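Local structure of putative secreted lipase (Streptomyces sp. W007, 5H6B) at residues A50-N55 / E245-L250; G133-N138 / V233-I238; D223-D228 / D239-H244. The protein probably hydrolyses the ester bonds of triacylglycerols, acting as a secreted, thermostable lipase of the alpha/beta-hydrolase superfamily. All coordinates share one frame; numbering follows the deposited sequence.

Interaction 1. Residues A50-N55 / E245-L250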
loop_
_atom_site.group_PDB
_atom_site.type_symbol
_atom_site.label_atom_id
_atom_site.label_comp_id
_atom_site.label_asym_id
_atom_site.label_seq_id
_atom_site.Cartn_x
_atom_site.Cartn_y
_atom_site.Cartn_z
ATOM N N ALA A 50 -1.204 -11.876 0.762
ATOM C CA ALA A 50 -0.059 -12.440 1.498
ATOM C C ALA A 50 0.199 -13.908 1.160
ATOM O O ALA A 50 1.318 -14.233 0.769
ATOM C CB ALA A 50 -0.155 -12.219 3.005
ATOM N N PRO A 51 -0.827 -14.784 1.252
ATOM C CA PRO A 51 -0.643 -16.167 0.737
ATOM C C PRO A 51 -0.265 -16.258 -0.745
ATOM O O PRO A 51 0.499 -17.126 -1.127
ATOM C CB PRO A 51 -2.023 -16.820 0.927
ATOM C CG PRO A 51 -2.691 -16.017 1.977
ATOM C CD PRO A 51 -2.149 -14.604 1.873
ATOM N N TYR A 52 -0.821 -15.376 -1.566
ATOM C CA TYR A 52 -0.509 -15.334 -2.993
ATOM C C TYR A 52 0.981 -15.079 -3.234
ATOM O O TYR A 52 1.580 -15.690 -4.113
ATOM C CB TYR A 52 -1.364 -14.249 -3.632
ATOM C CG TYR A 52 -1.251 -14.045 -5.117
ATOM C CD1 TYR A 52 -0.215 -13.266 -5.658
ATOM C CD2 TYR A 52 -2.223 -14.563 -5.989
ATOM C CE1 TYR A 52 -0.128 -13.045 -7.019
ATOM C CE2 TYR A 52 -2.144 -14.339 -7.354
ATOM C CZ TYR A 52 -1.096 -13.576 -7.862
ATOM O OH TYR A 52 -1.005 -13.357 -9.203
ATOM N N LEU A 53 1.571 -14.186 -2.446
ATOM C CA LEU A 53 3.002 -13.923 -2.526
ATOM C C LEU A 53 3.831 -15.013 -1.859
ATOM O O LEU A 53 4.900 -15.353 -2.358
ATOM C CB LEU A 53 3.349 -12.563 -1.927
ATOM C CG LEU A 53 2.772 -11.379 -2.701
ATOM C CD1 LEU A 53 3.170 -10.082 -2.011
ATOM C CD2 LEU A 53 3.223 -11.390 -4.154
ATOM N N VAL A 54 3.343 -15.566 -0.752
ATOM C CA VAL A 54 4.023 -16.686 -0.099
ATOM C C VAL A 54 4.159 -17.872 -1.059
ATOM O O VAL A 54 5.205 -18.517 -1.094
ATOM C CB VAL A 54 3.319 -17.097 1.214
ATOM C CG1 VAL A 54 3.838 -18.433 1.747
ATOM C CG2 VAL A 54 3.522 -16.017 2.266
ATOM N N ASN A 55 3.128 -18.122 -1.865
ATOM C CA ASN A 55 3.145 -19.215 -2.853
ATOM C C ASN A 55 4.057 -18.970 -4.049
ATOM O O ASN A 55 4.326 -19.900 -4.795
ATOM C CB ASN A 55 1.735 -19.500 -3.389
ATOM C CG ASN A 55 0.769 -19.955 -2.308
ATOM O OD1 ASN A 55 1.172 -20.418 -1.235
ATOM N ND2 ASN A 55 -0.518 -19.810 -2.583
ATOM N N GLU A 245 -0.328 -8.253 -11.156
ATOM C CA GLU A 245 0.437 -7.056 -11.501
ATOM C C GLU A 245 1.384 -6.652 -10.371
ATOM O O GLU A 245 2.497 -6.232 -10.629
ATOM C CB GLU A 245 -0.488 -5.907 -11.910
ATOM C CG GLU A 245 0.202 -4.773 -12.647
ATOM C CD GLU A 245 0.770 -5.183 -14.013
ATOM O OE1 GLU A 245 0.545 -6.313 -14.486
ATOM O OE2 GLU A 245 1.454 -4.354 -14.623
ATOM N N VAL A 246 0.971 -6.844 -9.120
ATOM C CA VAL A 246 1.884 -6.667 -7.988
ATOM C C VAL A 246 3.077 -7.635 -8.070
ATOM O O VAL A 246 4.218 -7.244 -7.817
ATOM C CB VAL A 246 1.166 -6.820 -6.626
ATOM C CG1 VAL A 246 2.156 -6.743 -5.466
ATOM C CG2 VAL A 246 0.104 -5.749 -6.463
ATOM N N ALA A 247 2.806 -8.894 -8.388
ATOM C CA ALA A 247 3.865 -9.894 -8.540
ATOM C C ALA A 247 4.823 -9.564 -9.718
ATOM O O ALA A 247 5.996 -9.825 -9.624
ATOM C CB ALA A 247 3.266 -11.281 -8.703
ATOM N N ASN A 248 4.318 -8.952 -10.792
ATOM C CA ASN A 248 5.183 -8.457 -11.880
ATOM C C ASN A 248 6.138 -7.394 -11.402
ATOM O O ASN A 248 7.342 -7.484 -11.687
ATOM C CB ASN A 248 4.378 -7.890 -13.048
ATOM C CG ASN A 248 3.725 -8.969 -13.869
ATOM O OD1 ASN A 248 4.122 -10.122 -13.801
ATOM N ND2 ASN A 248 2.726 -8.605 -14.658
ATOM N N ALA A 249 5.608 -6.398 -10.684
ATOM C CA ALA A 249 6.431 -5.302 -10.158
ATOM C C ALA A 249 7.468 -5.783 -9.130
ATOM O O ALA A 249 8.566 -5.236 -9.055
ATOM C CB ALA A 249 5.559 -4.221 -9.553
ATOM N N LEU A 250 7.136 -6.801 -8.344
ATOM C CA LEU A 250 8.092 -7.316 -7.351
ATOM C C LEU A 250 9.237 -8.153 -7.954
ATOM O O LEU A 250 10.244 -8.383 -7.287
ATOM C CB LEU A 250 7.366 -8.130 -6.279
ATOM C CG LEU A 250 6.415 -7.365 -5.352
ATOM C CD1 LEU A 250 5.652 -8.344 -4.469
ATOM C CD2 LEU A 250 7.147 -6.342 -4.502
#

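Interaction 2. Residues G133-N138 / V233-I238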
loop_
_atom_site.group_PDB
_atom_site.type_symbol
_atom_site.label_atom_id
_atom_site.label_comp_id
_atom_site.label_asym_id
_atom_site.label_seq_id
_atom_site.Cartn_x
_atom_site.Cartn_y
_atom_site.Cartn_z
ATOM N N GLY A 133 1.823 0.756 -5.025
ATOM C CA GLY A 133 0.622 1.350 -4.478
ATOM C C GLY A 133 -0.578 0.811 -5.235
ATOM O O GLY A 133 -0.601 0.854 -6.459
ATOM N N ILE A 134 -1.565 0.299 -4.493
ATOM C CA ILE A 134 -2.815 -0.167 -5.046
ATOM C C ILE A 134 -3.855 0.821 -4.557
ATOM O O ILE A 134 -4.016 1.012 -3.358
ATOM C CB ILE A 134 -3.176 -1.588 -4.559
ATOM C CG1 ILE A 134 -1.979 -2.529 -4.670
ATOM C CG2 ILE A 134 -4.340 -2.141 -5.369
ATOM C CD1 ILE A 134 -2.255 -3.929 -4.156
ATOM N N ALA A 135 -4.518 1.471 -5.502
ATOM C CA ALA A 135 -5.439 2.562 -5.241
ATOM C C ALA A 135 -4.923 3.599 -4.241
ATOM O O ALA A 135 -5.667 4.036 -3.376
ATOM C CB ALA A 135 -6.792 2.011 -4.828
ATOM N N PRO A 136 -3.648 4.013 -4.359
ATOM C CA PRO A 136 -3.089 4.918 -3.344
ATOM C C PRO A 136 -3.603 6.361 -3.482
ATOM O O PRO A 136 -3.664 6.874 -4.608
ATOM C CB PRO A 136 -1.600 4.868 -3.643
ATOM C CG PRO A 136 -1.536 4.683 -5.131
ATOM C CD PRO A 136 -2.716 3.834 -5.492
ATOM N N ASP A 137 -3.985 7.013 -2.381
ATOM C CA ASP A 137 -4.394 8.429 -2.476
ATOM C C ASP A 137 -3.204 9.378 -2.398
ATOM O O ASP A 137 -3.070 10.167 -1.453
ATOM C CB ASP A 137 -5.507 8.798 -1.488
ATOM C CG ASP A 137 -5.140 8.562 -0.010
ATOM O OD1 ASP A 137 -4.273 7.726 0.343
ATOM O OD2 ASP A 137 -5.786 9.229 0.805
ATOM N N ASN A 138 -2.376 9.352 -3.445
ATOM C CA ASN A 138 -1.043 10.013 -3.410
ATOM C C ASN A 138 -1.081 11.548 -3.351
ATOM O O ASN A 138 -0.104 12.169 -2.907
ATOM C CB ASN A 138 -0.142 9.513 -4.557
ATOM C CG ASN A 138 0.554 8.193 -4.218
ATOM O OD1 ASN A 138 1.160 8.076 -3.156
ATOM N ND2 ASN A 138 0.503 7.213 -5.127
ATOM N N VAL A 233 -12.095 -0.816 -2.635
ATOM C CA VAL A 233 -11.792 -1.806 -1.620
ATOM C C VAL A 233 -11.365 -3.126 -2.250
ATOM O O VAL A 233 -10.347 -3.688 -1.863
ATOM C CB VAL A 233 -12.968 -1.964 -0.612
ATOM C CG1 VAL A 233 -12.703 -3.099 0.381
ATOM C CG2 VAL A 233 -13.151 -0.645 0.143
ATOM N N ALA A 234 -12.135 -3.574 -3.234
ATOM C CA ALA A 234 -11.911 -4.839 -3.903
ATOM C C ALA A 234 -10.524 -4.950 -4.511
ATOM O O ALA A 234 -9.870 -5.986 -4.355
ATOM C CB ALA A 234 -12.966 -5.064 -4.981
ATOM N N ILE A 235 -10.076 -3.884 -5.176
ATOM C CA ILE A 235 -8.795 -3.899 -5.891
ATOM C C ILE A 235 -7.607 -4.231 -4.967
ATOM O O ILE A 235 -6.692 -4.927 -5.382
ATOM C CB ILE A 235 -8.553 -2.593 -6.697
ATOM C CG1 ILE A 235 -7.384 -2.749 -7.692
ATOM C CG2 ILE A 235 -8.302 -1.398 -5.795
ATOM C CD1 ILE A 235 -7.144 -1.495 -8.517
ATOM N N GLY A 236 -7.634 -3.766 -3.723
ATOM C CA GLY A 236 -6.548 -4.068 -2.784
ATOM C C GLY A 236 -6.737 -5.228 -1.830
ATOM O O GLY A 236 -5.846 -5.516 -1.031
ATOM N N THR A 237 -7.880 -5.895 -1.907
ATOM C CA THR A 237 -8.219 -6.991 -0.986
ATOM C C THR A 237 -8.351 -8.344 -1.698
ATOM O O THR A 237 -7.723 -9.304 -1.284
ATOM C CB THR A 237 -9.519 -6.659 -0.188
ATOM O OG1 THR A 237 -10.548 -6.228 -1.076
ATOM C CG2 THR A 237 -9.274 -5.561 0.797
ATOM N N ILE A 238 -9.138 -8.407 -2.772
ATOM C CA ILE A 238 -9.511 -9.683 -3.419
ATOM C C ILE A 238 -9.157 -9.840 -4.906
ATOM O O ILE A 238 -9.333 -10.912 -5.480
ATOM C CB ILE A 238 -11.025 -9.915 -3.292
ATOM C CG1 ILE A 238 -11.815 -8.802 -3.979
ATOM C CG2 ILE A 238 -11.423 -10.014 -1.820
ATOM C CD1 ILE A 238 -13.267 -9.162 -4.194
#

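Interaction 3. Residues D223-D228 / D239-H244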
loop_
_atom_site.group_PDB
_atom_site.type_symbol
_atom_site.label_atom_id
_atom_site.label_comp_id
_atom_site.label_asym_id
_atom_site.label_seq_id
_atom_site.Cartn_x
_atom_site.Cartn_y
_atom_site.Cartn_z
ATOM N N ASP A 223 -7.045 -1.563 -18.386
ATOM C CA ASP A 223 -6.131 -1.883 -19.510
ATOM C C ASP A 223 -5.695 -3.337 -19.475
ATOM O O ASP A 223 -5.470 -3.933 -20.521
ATOM C CB ASP A 223 -4.863 -0.993 -19.525
ATOM C CG ASP A 223 -5.141 0.431 -19.975
ATOM O OD1 ASP A 223 -6.178 0.669 -20.603
ATOM O OD2 ASP A 223 -4.326 1.330 -19.687
ATOM N N LEU A 224 -5.576 -3.885 -18.267
ATOM C CA LEU A 224 -5.202 -5.283 -18.056
ATOM C C LEU A 224 -6.400 -6.212 -18.285
ATOM O O LEU A 224 -6.265 -7.253 -18.913
ATOM C CB LEU A 224 -4.662 -5.471 -16.634
ATOM C CG LEU A 224 -3.539 -4.538 -16.185
ATOM C CD1 LEU A 224 -3.204 -4.808 -14.736
ATOM C CD2 LEU A 224 -2.326 -4.729 -17.096
ATOM N N CYS A 225 -7.553 -5.846 -17.735
ATOM C CA CYS A 225 -8.782 -6.570 -17.965
ATOM C C CYS A 225 -9.939 -5.570 -18.060
ATOM O O CYS A 225 -10.373 -5.039 -17.041
ATOM C CB CYS A 225 -9.035 -7.600 -16.864
ATOM S SG CYS A 225 -10.524 -8.603 -17.114
ATOM N N PRO A 226 -10.441 -5.315 -19.291
ATOM C CA PRO A 226 -11.571 -4.404 -19.539
ATOM C C PRO A 226 -12.850 -4.665 -18.733
ATOM O O PRO A 226 -13.605 -3.719 -18.477
ATOM C CB PRO A 226 -11.875 -4.610 -21.039
ATOM C CG PRO A 226 -10.588 -5.076 -21.628
ATOM C CD PRO A 226 -9.857 -5.826 -20.558
ATOM N N VAL A 227 -13.104 -5.930 -18.383
ATOM C CA VAL A 227 -14.299 -6.310 -17.615
ATOM C C VAL A 227 -14.040 -6.489 -16.101
ATOM O O VAL A 227 -14.934 -6.915 -15.374
ATOM C CB VAL A 227 -14.995 -7.566 -18.216
ATOM C CG1 VAL A 227 -15.654 -7.235 -19.565
ATOM C CG2 VAL A 227 -14.030 -8.742 -18.353
ATOM N N ASP A 228 -12.838 -6.152 -15.624
ATOM C CA ASP A 228 -12.575 -6.061 -14.180
ATOM C C ASP A 228 -13.074 -4.694 -13.697
ATOM O O ASP A 228 -12.424 -3.661 -13.914
ATOM C CB ASP A 228 -11.082 -6.257 -13.872
ATOM C CG ASP A 228 -10.782 -6.289 -12.377
ATOM O OD1 ASP A 228 -11.684 -5.990 -11.570
ATOM O OD2 ASP A 228 -9.630 -6.601 -12.003
ATOM N N ASP A 239 -8.673 -8.781 -5.538
ATOM C CA ASP A 239 -8.499 -8.781 -6.974
ATOM C C ASP A 239 -7.154 -9.437 -7.376
ATOM O O ASP A 239 -6.104 -8.837 -7.227
ATOM C CB ASP A 239 -8.620 -7.334 -7.465
ATOM C CG ASP A 239 -8.753 -7.245 -8.950
ATOM O OD1 ASP A 239 -8.089 -8.058 -9.621
ATOM O OD2 ASP A 239 -9.516 -6.387 -9.442
ATOM N N ARG A 240 -7.208 -10.676 -7.865
ATOM C CA ARG A 240 -6.011 -11.405 -8.312
ATOM C C ARG A 240 -5.371 -10.825 -9.583
ATOM O O ARG A 240 -4.188 -11.038 -9.817
ATOM C CB ARG A 240 -6.309 -12.877 -8.596
ATOM C CG ARG A 240 -6.357 -13.769 -7.384
ATOM C CD ARG A 240 -7.676 -13.654 -6.698
ATOM N NE ARG A 240 -7.867 -14.673 -5.665
ATOM C CZ ARG A 240 -8.787 -14.608 -4.691
ATOM N NH1 ARG A 240 -9.630 -13.559 -4.577
ATOM N NH2 ARG A 240 -8.843 -15.599 -3.808
ATOM N N ILE A 241 -6.157 -10.145 -10.418
ATOM C CA ILE A 241 -5.606 -9.433 -11.566
ATOM C C ILE A 241 -4.653 -8.358 -11.052
ATOM O O ILE A 241 -3.476 -8.332 -11.434
ATOM C CB ILE A 241 -6.722 -8.859 -12.468
ATOM C CG1 ILE A 241 -7.440 -10.004 -13.188
ATOM C CG2 ILE A 241 -6.143 -7.893 -13.487
ATOM C CD1 ILE A 241 -8.802 -9.645 -13.748
ATOM N N ALA A 242 -5.148 -7.511 -10.143
ATOM C CA ALA A 242 -4.294 -6.539 -9.474
ATOM C C ALA A 242 -3.095 -7.209 -8.807
ATOM O O ALA A 242 -1.964 -6.747 -8.968
ATOM C CB ALA A 242 -5.070 -5.716 -8.470
ATOM N N PHE A 243 -3.316 -8.315 -8.103
ATOM C CA PHE A 243 -2.202 -8.966 -7.397
ATOM C C PHE A 243 -1.151 -9.598 -8.334
ATOM O O PHE A 243 0.036 -9.598 -8.011
ATOM C CB PHE A 243 -2.722 -9.975 -6.349
ATOM C CG PHE A 243 -3.627 -9.368 -5.283
ATOM C CD1 PHE A 243 -3.589 -7.999 -4.961
ATOM C CD2 PHE A 243 -4.507 -10.183 -4.567
ATOM C CE1 PHE A 243 -4.420 -7.466 -3.967
ATOM C CE2 PHE A 243 -5.339 -9.647 -3.573
ATOM C CZ PHE A 243 -5.288 -8.293 -3.270
ATOM N N HIS A 244 -1.577 -10.105 -9.488
ATOM C CA HIS A 244 -0.641 -10.563 -10.517
ATOM C C HIS A 244 0.271 -9.436 -10.962
ATOM O O HIS A 244 1.495 -9.637 -11.118
ATOM C CB HIS A 244 -1.384 -11.117 -11.721
ATOM C CG HIS A 244 -0.514 -11.874 -12.669
ATOM N ND1 HIS A 244 0.068 -11.290 -13.779
ATOM C CD2 HIS A 244 -0.127 -13.174 -12.675
ATOM C CE1 HIS A 244 0.777 -12.202 -14.421
ATOM N NE2 HIS A 244 0.673 -13.353 -13.776
#

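Interaction 1. Residues A50-N55 / E245-L250
The helical turns carrying Leu53 and Leu250 come closest at Leu53 CA and Ala247 CA, 7.3 Å apart, and no backbone or side-chain hydrogen bond joins them. Each turn is closed by its own main chain, for example by Leu250 N to Val246 O. The inner part of the contact belongs to the two leucines, whose side chains cross at about a right angle. Leu250 CD1 faces the fork of Leu53, lying 3.9 Å from Leu53 CD1 and equally 3.9 Å from Leu53 CD2, so one methyl sits against two. Towards the solvent, Tyr52 offers the edge of its ring: CE1 meets Ala247 CB at 4.2 Å, with the methyl near the ring plane. Tyr52 CG is anti to the backbone N (chi1 -178°), which carries the ring across to the second helix, while Arg56 makes a cation-pi contact with it. Leu250 and Val246 also rest on Val106 of strand 103-108, placing the C-terminal helix 240-250 against the central sheet, as in the alpha/beta-hydrolase fold. Asn248 ND2 donates a bent bond (142°) to Glu245 OE1, 3.2 Å away, and Glu245 OE2 forms a salt bridge with Arg217. These polar bonds lie on residues that do not touch 50-55, and what joins the two segments is apolar and non-directional, dependent on side-chain shape.

Interaction 2. Residues G133-N138 / V233-I238
Ile134 and Ile235 bring the most surface to this buried contact, and a single methyl of the former does the touching. Ile134 CG2 lies 3.6 Å from the carbonyl oxygen Ile235 O and 3.9 Å from Ile235 CG1; it also meets the backbone at Gly236 CA, again 3.9 Å away. With chi1, measured to CG1, at -47°, CG2 falls anti to the backbone N and points at the helical turn. Ile235 answers with both branches: CG1 meets Ile134, and CG2, which also comes near Ile134 CG2, reaches Ala135 CB at 3.9 Å. Ile134 ends strand 128-134 of the parallel alpha/beta-hydrolase sheet, hydrogen-bonded through its backbone to Gly107 and Ser109, the latter probably the nucleophile on its elbow. Beyond it Ala135 takes up a left-handed backbone conformation, and its methyl also touches Asp200, the likely acid of a Ser-His-Asp triad. The presumed catalytic histidine directly precedes Val233; the contact itself is made further along the same short helix, at Ile235 and Gly236. That weakly bonded turn gains a side-chain tie: Thr237 OG1 donates to Val233 O at 2.7 Å, approaching from above the carbonyl plane. Ile235 further packs on Ala242 of helix 240-250.

Interaction 3. Residues D223-D228 / D239-H244
Asp239 OD2 is hydrogen-bonded to Ser230 OG and also faces Asp228 OD2 at 2.6 Å, a separation so short that one of the two acid groups probably carries a proton. The side chains come from opposite directions, with their carboxylate planes 33° apart. Ser230 serves both acids, as its backbone N bonds to Asp228 OD1. The other oxygen of Asp239 turns to the helix: OD1 caps Ala242 N at 3.0 Å, a nearly straight bond (167°) that meets the oxygen from above the carboxylate plane. Asp239 is thus the N-cap of helix 240-250, set against a type I beta turn from Cys225 to Asp228 that follows the short helix 221-224 after the last strand. With an alanine here, Ala242 N would probably lose its cap, and Asp228 and Ser230 would be left without their shared partner. Beside the acids Ile241 packs against the two ends of the turn; its CD1 lies 3.7 Å from Cys225 CB and 3.6 Å from Asp228 OD2. Ile241 CG2, the branch anti to the backbone N, instead meets Leu224 CB at 4.2 Å. Cys225 SG is disulfide-bonded to Cys260 of the C-terminal tail.

Helix 240-250 supplies one side of interactions 1 and 3, its later turns meeting helix 49-54 and its capped start the turn after helix 221-224. The centre of interaction 2 lies about 7 Å from the centre of the chain, those of interactions 1 and 3 about 13 Å and 17 Å; interaction 2 is core, interaction 3 is peripheral but buried, and interaction 1 is partly buried. Interaction 2 joins the sheet to helix 232-237, and the packing continues into interaction 1 through Ile134 CD1 and Val246 CG2. Interactions 1 and 2 have no hydrogen bond across them and rest mainly on aliphatic side chains, the latter with a methyl on a carbonyl oxygen; interaction 3 adds a close carboxylate pair.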